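Local coordinates for long form salivary protein D7L (Phlebotomus duboscqi, PDB 6MT7) that binds and sequesters host cysteinyl leukotrienes and a thromboxane A2 analogue, modulating sand fly blood feeding and inhibiting platelet aggregation induced by low concentrations of collagen, at residues S27-E30 and W31-N35; K100-N103 and F104-N107; N108-D111 and L112-A115. One frame throughout, in Å; residues are numbered along the deposited sequence.

The three contacts are local turns of helix that bring side chains to one lipid pocket, here occupied by a Triton X-100 fragment. Contact 1 supplies Trp31, Tyr32 and Trp34, contact 2 supplies Phe105, and contact 3 supplies Leu112. The centre of contact 1 lies about 15 Å from those of contacts 2 and 3, which are themselves about 11 Å apart, on consecutive helices. Trp34 ties them together: its O lies 3.5 Å from CZ of Phe105, while its indole makes a cation-pi contact with Arg113. Between contacts 2 and 3, Leu112 CD1 packs 3.6 Å from Phe105 CA, so the two helices meet beside the pocket.

Contact 1 of 3, residues S27-E30 and W31-N35; sequences SLRE and WYRWN. With TRT (fragment of triton X-100), chain C.
Glu30 and Arg33 run side by side near the end of helix 28-32, and the arginine grips the carboxylate side-on. Its NH2 reaches Glu30 OE1 at 2.8 Å on the syn side, while NE bonds to OE2 from above the carboxylate plane. Asn35 ND2 meets OE2 from the opposite face at 2.8 Å, almost straight (173°). On the outer side, Arg29 bends at chi2 (-93°) and lays its guanidinium flat over that of Arg33, centres 3.9 Å apart, in an exposed stack of like charges. The inner side is tighter: Leu28 CD1 wedges 3.6 Å from Trp31 CE3, and Leu28 CA sits over the face of the six-membered ring as a CH-pi contact. Trp31 also stacks on Tyr45, and its NE1 bonds to Thr42. A Schellman motif, with Asn35 N bonded to Glu30 O (3.0 Å), Trp34 N to Trp31 O, and Trp34 as the C-prime residue at positive phi, ends the helix. Trp34 meets the ligand, its CZ3 3.5 Å from TRT C13, with C16 over a ring face; TRT C23 lies over the Tyr32 ring face. The Glu30 carboxylate probably offsets charge on the paired arginines, while the Tyr32 and Trp34 rings offer the ligand an apolar surface.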
loop_
_atom_site.group_PDB
_atom_site.type_symbol
_atom_site.label_atom_id
_atom_site.label_comp_id
_atom_site.label_asym_id
_atom_site.label_seq_id
_atom_site.Cartn_x
_atom_site.Cartn_y
_atom_site.Cartn_z
ATOM N N SER A 27 6.008 -13.066 -14.724
ATOM C CA SER A 27 5.449 -13.895 -13.668
ATOM C C SER A 27 4.189 -13.318 -13.041
ATOM O O SER A 27 3.718 -13.864 -12.034
ATOM C CB SER A 27 6.503 -14.152 -12.585
ATOM O OG SER A 27 7.549 -14.964 -13.093
ATOM N N LEU A 28 3.602 -12.266 -13.631
ATOM C CA LEU A 28 2.383 -11.678 -13.064
ATOM C C LEU A 28 1.331 -12.735 -12.737
ATOM O O LEU A 28 0.765 -12.742 -11.636
ATOM C CB LEU A 28 1.791 -10.641 -14.025
ATOM C CG LEU A 28 0.487 -9.981 -13.549
ATOM C CD1 LEU A 28 0.725 -9.108 -12.308
ATOM C CD2 LEU A 28 -0.186 -9.165 -14.665
ATOM N N ARG A 29 1.045 -13.629 -13.691
ATOM C CA ARG A 29 0.006 -14.633 -13.467
ATOM C C ARG A 29 0.350 -15.528 -12.286
ATOM O O ARG A 29 -0.544 -15.966 -11.550
ATOM C CB ARG A 29 -0.198 -15.487 -14.719
ATOM C CG ARG A 29 -1.436 -16.398 -14.631
ATOM C CD ARG A 29 -1.106 -17.805 -14.104
ATOM N NE ARG A 29 -2.323 -18.596 -13.907
ATOM C CZ ARG A 29 -3.176 -18.451 -12.901
ATOM N NH1 ARG A 29 -2.972 -17.540 -11.957
ATOM N NH2 ARG A 29 -4.261 -19.224 -12.843
ATOM N N GLU A 30 1.639 -15.829 -12.102
ATOM C CA GLU A 30 2.034 -16.640 -10.954
ATOM C C GLU A 30 1.743 -15.921 -9.646
ATOM O O GLU A 30 1.282 -16.540 -8.680
ATOM C CB GLU A 30 3.512 -17.012 -11.042
ATOM C CG GLU A 30 3.834 -17.950 -12.204
ATOM C CD GLU A 30 2.965 -19.199 -12.229
ATOM O OE1 GLU A 30 2.559 -19.620 -13.333
ATOM O OE2 GLU A 30 2.688 -19.773 -11.156
ATOM N N TRP A 31 2.016 -14.615 -9.585
ATOM C CA TRP A 31 1.709 -13.876 -8.367
ATOM C C TRP A 31 0.230 -13.979 -8.032
ATOM O O TRP A 31 -0.135 -14.068 -6.855
ATOM C CB TRP A 31 2.110 -12.406 -8.491
ATOM C CG TRP A 31 3.495 -12.168 -8.992
ATOM C CD1 TRP A 31 4.561 -13.036 -8.962
ATOM C CD2 TRP A 31 3.975 -10.960 -9.589
ATOM N NE1 TRP A 31 5.672 -12.433 -9.521
ATOM C CE2 TRP A 31 5.335 -11.162 -9.916
ATOM C CE3 TRP A 31 3.381 -9.727 -9.887
ATOM C CZ2 TRP A 31 6.107 -10.179 -10.539
ATOM C CZ3 TRP A 31 4.156 -8.746 -10.508
ATOM C CH2 TRP A 31 5.501 -8.974 -10.813
ATOM N N TYR A 32 -0.635 -13.984 -9.053
ATOM C CA TYR A 32 -2.069 -14.060 -8.786
ATOM C C TYR A 32 -2.438 -15.329 -8.033
ATOM O O TYR A 32 -3.427 -15.336 -7.290
ATOM C CB TYR A 32 -2.866 -14.027 -10.084
ATOM C CG TYR A 32 -3.214 -12.655 -10.610
ATOM C CD1 TYR A 32 -2.319 -11.605 -10.560
ATOM C CD2 TYR A 32 -4.453 -12.433 -11.213
ATOM C CE1 TYR A 32 -2.658 -10.345 -11.085
ATOM C CE2 TYR A 32 -4.796 -11.202 -11.718
ATOM C CZ TYR A 32 -3.898 -10.164 -11.663
ATOM O OH TYR A 32 -4.264 -8.939 -12.183
ATOM N N ARG A 33 -1.698 -16.419 -8.239
ATOM C CA ARG A 33 -1.972 -17.650 -7.506
ATOM C C ARG A 33 -0.950 -17.890 -6.403
ATOM O O ARG A 33 -0.687 -19.039 -6.040
ATOM C CB ARG A 33 -2.072 -18.856 -8.451
ATOM C CG ARG A 33 -0.896 -19.140 -9.375
ATOM C CD ARG A 33 -1.227 -20.346 -10.255
ATOM N NE ARG A 33 -0.293 -20.522 -11.362
ATOM C CZ ARG A 33 -0.533 -21.244 -12.458
ATOM N NH1 ARG A 33 -1.695 -21.878 -12.618
ATOM N NH2 ARG A 33 0.393 -21.335 -13.399
ATOM N N TRP A 34 -0.387 -16.804 -5.858
ATOM C CA TRP A 34 0.444 -16.853 -4.650
ATOM C C TRP A 34 1.674 -17.722 -4.873
ATOM O O TRP A 34 2.059 -18.529 -4.022
ATOM C CB TRP A 34 -0.374 -17.317 -3.445
ATOM C CG TRP A 34 -1.387 -16.269 -3.100
ATOM C CD1 TRP A 34 -2.620 -16.093 -3.666
ATOM C CD2 TRP A 34 -1.221 -15.210 -2.162
ATOM N NE1 TRP A 34 -3.242 -15.002 -3.107
ATOM C CE2 TRP A 34 -2.398 -14.435 -2.190
ATOM C CE3 TRP A 34 -0.190 -14.842 -1.293
ATOM C CZ2 TRP A 34 -2.576 -13.323 -1.373
ATOM C CZ3 TRP A 34 -0.367 -13.730 -0.487
ATOM C CH2 TRP A 34 -1.548 -12.982 -0.538
ATOM N N ASN A 35 2.286 -17.551 -6.039
ATOM C CA ASN A 35 3.551 -18.180 -6.387
ATOM C C ASN A 35 4.518 -17.069 -6.762
ATOM O O ASN A 35 4.176 -16.206 -7.575
ATOM C CB ASN A 35 3.367 -19.167 -7.549
ATOM C CG ASN A 35 4.665 -19.811 -7.978
ATOM O OD1 ASN A 35 5.560 -20.025 -7.161
ATOM N ND2 ASN A 35 4.778 -20.127 -9.264
HETATM C C25 TRT C . -6.995 -9.336 -9.639
HETATM O O24 TRT C . -6.608 -9.292 -8.269
HETATM C C23 TRT C . -5.445 -10.069 -7.981
HETATM C C22 TRT C . -4.942 -9.635 -6.610
HETATM O O21 TRT C . -3.899 -10.477 -6.118
HETATM C C20 TRT C . -3.552 -10.039 -4.810
HETATM C C19 TRT C . -2.577 -11.020 -4.187
HETATM O O18 TRT C . -1.251 -10.664 -4.569
HETATM C C17 TRT C . -0.554 -11.815 -4.999
HETATM C C16 TRT C . 0.455 -12.246 -3.955
HETATM O O15 TRT C . 1.649 -11.462 -4.044
HETATM C C12 TRT C . 2.497 -11.403 -2.952
HETATM C C13 TRT C . 2.526 -12.440 -2.026
HETATM C C14 TRT C . 3.382 -12.380 -0.920
HETATM C C11 TRT C . 3.325 -10.303 -2.770
HETATM C C10 TRT C . 4.180 -10.244 -1.673
HETATM C C9 TRT C . 4.216 -11.273 -0.741
HETATM C C6 TRT C . 5.144 -11.166 0.434
HETATM C C8 TRT C . 6.340 -12.055 0.115
HETATM C C7 TRT C . 5.655 -9.734 0.554
HETATM C C5 TRT C . 4.468 -11.700 1.717
HETATM C C1 TRT C . 3.352 -10.938 2.469
HETATM C C2 TRT C . 2.289 -10.282 1.595
HETATM C C4 TRT C . 2.645 -11.950 3.360
HETATM C C3 TRT C . 3.884 -9.871 3.416
#

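Contact 2 of 3, residues K100-N103 and F104-N107; sequences KTIN and FFNN. With TRT (fragment of triton X-100), chain C.
Thr101 O accepts Phe105 N at 2.9 Å and Ile102 O accepts Asn106 N at 2.8 Å, two regular i to i+4 bonds that carry helix 94-106 through its last turn, with Asn103 O taking Asn107 N just beyond. One residue earlier, a water stands between Lys100 O and Phe104 N, donating to the first and accepting from the second at 3.0 Å. Thr101 turns its hydroxyl back along the helix, where OG1 bonds to Ile97 O.

The side chains divide between a wet face and an oily one. Ile102 and Asn106 cross at a slant, with CG1 of the isoleucine 3.6 Å from ND2 of the asparagine, an apolar arm lying against the amide at the surface. Asn107 curls its amide back over the preceding turn, bringing CG to 3.0 Å from Asn103 O.

Phe104 and Phe105 both hold CG opposite the backbone N (chi1 173° in each), yet as successive helix residues they diverge. Phe104 packs among Pro80, Ile83 and Ile86. Phe105 belongs to the ligand pocket: its CE1 approaches TRT C14 at 3.5 Å, while Ile102 CD1 lies obliquely to the same ring, 4.2 Å from CD2. Leu36 also touches Phe105.

The water satisfies the carbonyl and amide left apart where the helix opens slightly, and the ligand's aromatic ring meets the Phe105 ring here, so binding at this wall probably rests on van der Waals and hydrophobic contact.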
loop_
_atom_site.group_PDB
_atom_site.type_symbol
_atom_site.label_atom_id
_atom_site.label_comp_id
_atom_site.label_asym_id
_atom_site.label_seq_id
_atom_site.Cartn_x
_atom_site.Cartn_y
_atom_site.Cartn_z
ATOM N N LYS A 100 15.784 -13.021 1.572
ATOM C CA LYS A 100 15.559 -13.096 3.002
ATOM C C LYS A 100 14.141 -13.508 3.340
ATOM O O LYS A 100 13.910 -14.014 4.439
ATOM C CB LYS A 100 15.896 -11.754 3.656
ATOM C CG LYS A 100 17.391 -11.622 3.944
ATOM C CD LYS A 100 17.741 -10.256 4.509
ATOM C CE LYS A 100 17.316 -10.123 5.963
ATOM N NZ LYS A 100 18.386 -10.575 6.898
ATOM N N THR A 101 13.194 -13.352 2.414
ATOM C CA THR A 101 11.813 -13.618 2.761
ATOM C C THR A 101 11.162 -14.754 1.979
ATOM O O THR A 101 10.047 -15.145 2.333
ATOM C CB THR A 101 10.965 -12.346 2.608
ATOM O OG1 THR A 101 11.129 -11.793 1.305
ATOM C CG2 THR A 101 11.420 -11.318 3.594
ATOM N N ILE A 102 11.816 -15.324 0.966
ATOM C CA ILE A 102 11.089 -16.247 0.093
ATOM C C ILE A 102 10.767 -17.551 0.823
ATOM O O ILE A 102 9.672 -18.097 0.671
ATOM C CB ILE A 102 11.860 -16.480 -1.225
ATOM C CG1 ILE A 102 11.047 -17.346 -2.204
ATOM C CG2 ILE A 102 13.224 -17.091 -0.963
ATOM C CD1 ILE A 102 9.597 -16.881 -2.441
ATOM N N ASN A 103 11.688 -18.058 1.652
ATOM C CA ASN A 103 11.377 -19.277 2.401
ATOM C C ASN A 103 10.314 -19.014 3.459
ATOM O O ASN A 103 9.458 -19.868 3.714
ATOM C CB ASN A 103 12.633 -19.849 3.061
ATOM C CG ASN A 103 13.498 -20.613 2.089
ATOM O OD1 ASN A 103 13.013 -21.127 1.083
ATOM N ND2 ASN A 103 14.787 -20.699 2.390
ATOM N N PHE A 104 10.375 -17.849 4.107
ATOM C CA PHE A 104 9.322 -17.459 5.040
ATOM C C PHE A 104 7.964 -17.464 4.351
ATOM O O PHE A 104 6.975 -17.967 4.900
ATOM C CB PHE A 104 9.661 -16.083 5.607
ATOM C CG PHE A 104 8.590 -15.474 6.461
ATOM C CD1 PHE A 104 8.390 -15.907 7.757
ATOM C CD2 PHE A 104 7.815 -14.434 5.978
ATOM C CE1 PHE A 104 7.419 -15.316 8.544
ATOM C CE2 PHE A 104 6.841 -13.851 6.762
ATOM C CZ PHE A 104 6.646 -14.294 8.040
ATOM N N PHE A 105 7.905 -16.938 3.129
ATOM C CA PHE A 105 6.665 -16.984 2.357
ATOM C C PHE A 105 6.287 -18.419 2.007
ATOM O O PHE A 105 5.177 -18.882 2.313
ATOM C CB PHE A 105 6.805 -16.158 1.075
ATOM C CG PHE A 105 5.624 -16.301 0.170
ATOM C CD1 PHE A 105 4.439 -15.637 0.462
ATOM C CD2 PHE A 105 5.670 -17.156 -0.918
ATOM C CE1 PHE A 105 3.323 -15.791 -0.338
ATOM C CE2 PHE A 105 4.564 -17.317 -1.735
ATOM C CZ PHE A 105 3.385 -16.628 -1.445
ATOM N N ASN A 106 7.207 -19.141 1.363
ATOM C CA ASN A 106 6.886 -20.469 0.852
ATOM C C ASN A 106 6.471 -21.418 1.961
ATOM O O ASN A 106 5.671 -22.324 1.726
ATOM C CB ASN A 106 8.078 -21.067 0.115
ATOM C CG ASN A 106 8.280 -20.474 -1.257
ATOM O OD1 ASN A 106 7.337 -19.998 -1.884
ATOM N ND2 ASN A 106 9.520 -20.529 -1.750
ATOM N N ASN A 107 7.026 -21.252 3.159
ATOM C CA ASN A 107 6.784 -22.182 4.253
ATOM C C ASN A 107 5.579 -21.799 5.100
ATOM O O ASN A 107 5.233 -22.530 6.033
ATOM C CB ASN A 107 8.031 -22.280 5.150
ATOM C CG ASN A 107 9.246 -22.811 4.405
ATOM O OD1 ASN A 107 9.113 -23.399 3.334
ATOM N ND2 ASN A 107 10.443 -22.618 4.980
HETATM C C25 TRT C . -6.995 -9.336 -9.639
HETATM O O24 TRT C . -6.608 -9.292 -8.269
HETATM C C23 TRT C . -5.445 -10.069 -7.981
HETATM C C22 TRT C . -4.942 -9.635 -6.610
HETATM O O21 TRT C . -3.899 -10.477 -6.118
HETATM C C20 TRT C . -3.552 -10.039 -4.810
HETATM C C19 TRT C . -2.577 -11.020 -4.187
HETATM O O18 TRT C . -1.251 -10.664 -4.569
HETATM C C17 TRT C . -0.554 -11.815 -4.999
HETATM C C16 TRT C . 0.455 -12.246 -3.955
HETATM O O15 TRT C . 1.649 -11.462 -4.044
HETATM C C12 TRT C . 2.497 -11.403 -2.952
HETATM C C13 TRT C . 2.526 -12.440 -2.026
HETATM C C14 TRT C . 3.382 -12.380 -0.920
HETATM C C11 TRT C . 3.325 -10.303 -2.770
HETATM C C10 TRT C . 4.180 -10.244 -1.673
HETATM C C9 TRT C . 4.216 -11.273 -0.741
HETATM C C6 TRT C . 5.144 -11.166 0.434
HETATM C C8 TRT C . 6.340 -12.055 0.115
HETATM C C7 TRT C . 5.655 -9.734 0.554
HETATM C C5 TRT C . 4.468 -11.700 1.717
HETATM C C1 TRT C . 3.352 -10.938 2.469
HETATM C C2 TRT C . 2.289 -10.282 1.595
HETATM C C4 TRT C . 2.645 -11.950 3.360
HETATM C C3 TRT C . 3.884 -9.871 3.416
HETATM O O HOH W 1 12.943 -16.438 4.690
#

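Contact 3 of 3, residues N108-D111 and L112-A115; sequences NVND and LRTA
Val109 and Arg113 lie side by side one turn apart, with CG1 of the valine 4.1 Å from CD of the arginine. The arginine leaves the helix with CG opposite its own carbonyl carbon (chi1 -66°), which lays CG 3.3 Å from Val109 O, and then bends at chi3 (62°). Beyond that bend NE bonds to the carbonyl O of Gly118, a residue that by similarity probably binds leukotriene C4. Asn110 runs alongside too, its OD1 4.0 Å from Arg113 CD, with amide and guanidinium planes turned 45° from each other.

Leu112 folds back toward the start of the helix: its CG comes within 3.4 Å of Asn108 O, and CD1 rests near Asn108 CB. Asn108 stands at the N-cap position, but its ND2 reaches back to Phe104 O. On the remaining side, Thr114 turns OG1 toward the preceding turn, 3.0 Å from Asn110 O. The same hydroxyl lies 2.6 Å from a water that donates to Asp111 OD1 at 2.7 Å, bridging the two side chains.

Backbone bonds from Leu112 N to Asn108 O and from Ala115 N to Asp111 O bound this turn of helix 109-115. Leu112 packs against Phe104 of helix 94-106 and touches the ligand. Farther along, Thr114 O accepts from Arg75, just past helix 65-74, and Ala115 O from Gln71 within it, tying the end of the short helix to that neighbour.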
loop_
_atom_site.group_PDB
_atom_site.type_symbol
_atom_site.label_atom_id
_atom_site.label_comp_id
_atom_site.label_asym_id
_atom_site.label_seq_id
_atom_site.Cartn_x
_atom_site.Cartn_y
_atom_site.Cartn_z
ATOM N N ASN A 108 4.926 -20.679 4.801
ATOM C CA ASN A 108 3.801 -20.243 5.615
ATOM C C ASN A 108 2.706 -19.621 4.773
ATOM O O ASN A 108 2.008 -18.721 5.248
ATOM C CB ASN A 108 4.252 -19.234 6.668
ATOM C CG ASN A 108 5.292 -19.806 7.587
ATOM O OD1 ASN A 108 4.960 -20.542 8.506
ATOM N ND2 ASN A 108 6.557 -19.498 7.332
ATOM N N VAL A 109 2.525 -20.093 3.531
ATOM C CA VAL A 109 1.716 -19.347 2.566
ATOM C C VAL A 109 0.319 -19.097 3.109
ATOM O O VAL A 109 -0.176 -17.965 3.107
ATOM C CB VAL A 109 1.635 -20.084 1.217
ATOM C CG1 VAL A 109 0.862 -19.202 0.221
ATOM C CG2 VAL A 109 3.005 -20.422 0.687
ATOM N N ASN A 110 -0.360 -20.154 3.549
ATOM C CA ASN A 110 -1.765 -19.979 3.880
ATOM C C ASN A 110 -1.953 -19.186 5.173
ATOM O O ASN A 110 -2.892 -18.382 5.261
ATOM C CB ASN A 110 -2.456 -21.344 3.891
ATOM C CG ASN A 110 -2.675 -21.869 2.468
ATOM O OD1 ASN A 110 -2.978 -21.088 1.564
ATOM N ND2 ASN A 110 -2.463 -23.158 2.252
ATOM N N ASP A 111 -1.055 -19.336 6.156
ATOM C CA ASP A 111 -1.110 -18.472 7.337
ATOM C C ASP A 111 -0.841 -17.018 6.974
ATOM O O ASP A 111 -1.427 -16.104 7.564
ATOM C CB ASP A 111 -0.092 -18.919 8.386
ATOM C CG ASP A 111 -0.571 -20.094 9.218
ATOM O OD1 ASP A 111 -1.781 -20.408 9.214
ATOM O OD2 ASP A 111 0.279 -20.706 9.882
ATOM N N LEU A 112 0.066 -16.781 6.026
ATOM C CA LEU A 112 0.309 -15.415 5.577
ATOM C C LEU A 112 -0.906 -14.850 4.853
ATOM O O LEU A 112 -1.260 -13.683 5.044
ATOM C CB LEU A 112 1.543 -15.371 4.678
ATOM C CG LEU A 112 2.865 -15.444 5.451
ATOM C CD1 LEU A 112 4.011 -15.698 4.475
ATOM C CD2 LEU A 112 3.086 -14.152 6.222
ATOM N N ARG A 113 -1.558 -15.664 4.015
ATOM C CA ARG A 113 -2.782 -15.197 3.374
ATOM C C ARG A 113 -3.855 -14.883 4.411
ATOM O O ARG A 113 -4.581 -13.886 4.286
ATOM C CB ARG A 113 -3.270 -16.236 2.358
ATOM C CG ARG A 113 -2.304 -16.379 1.186
ATOM C CD ARG A 113 -2.805 -17.377 0.145
ATOM N NE ARG A 113 -4.070 -16.938 -0.431
ATOM C CZ ARG A 113 -4.763 -17.640 -1.315
ATOM N NH1 ARG A 113 -4.302 -18.811 -1.720
ATOM N NH2 ARG A 113 -5.907 -17.167 -1.796
ATOM N N THR A 114 -3.945 -15.696 5.469
ATOM C CA THR A 114 -4.896 -15.391 6.537
ATOM C C THR A 114 -4.559 -14.060 7.205
ATOM O O THR A 114 -5.427 -13.202 7.392
ATOM C CB THR A 114 -4.908 -16.509 7.583
ATOM O OG1 THR A 114 -5.295 -17.757 6.979
ATOM C CG2 THR A 114 -5.888 -16.165 8.712
ATOM N N ALA A 115 -3.294 -13.878 7.583
ATOM C CA ALA A 115 -2.908 -12.684 8.328
ATOM C C ALA A 115 -3.044 -11.413 7.499
ATOM O O ALA A 115 -3.347 -10.347 8.048
ATOM C CB ALA A 115 -1.480 -12.833 8.839
HETATM O O HOH W 2 -4.297 -19.421 8.729
#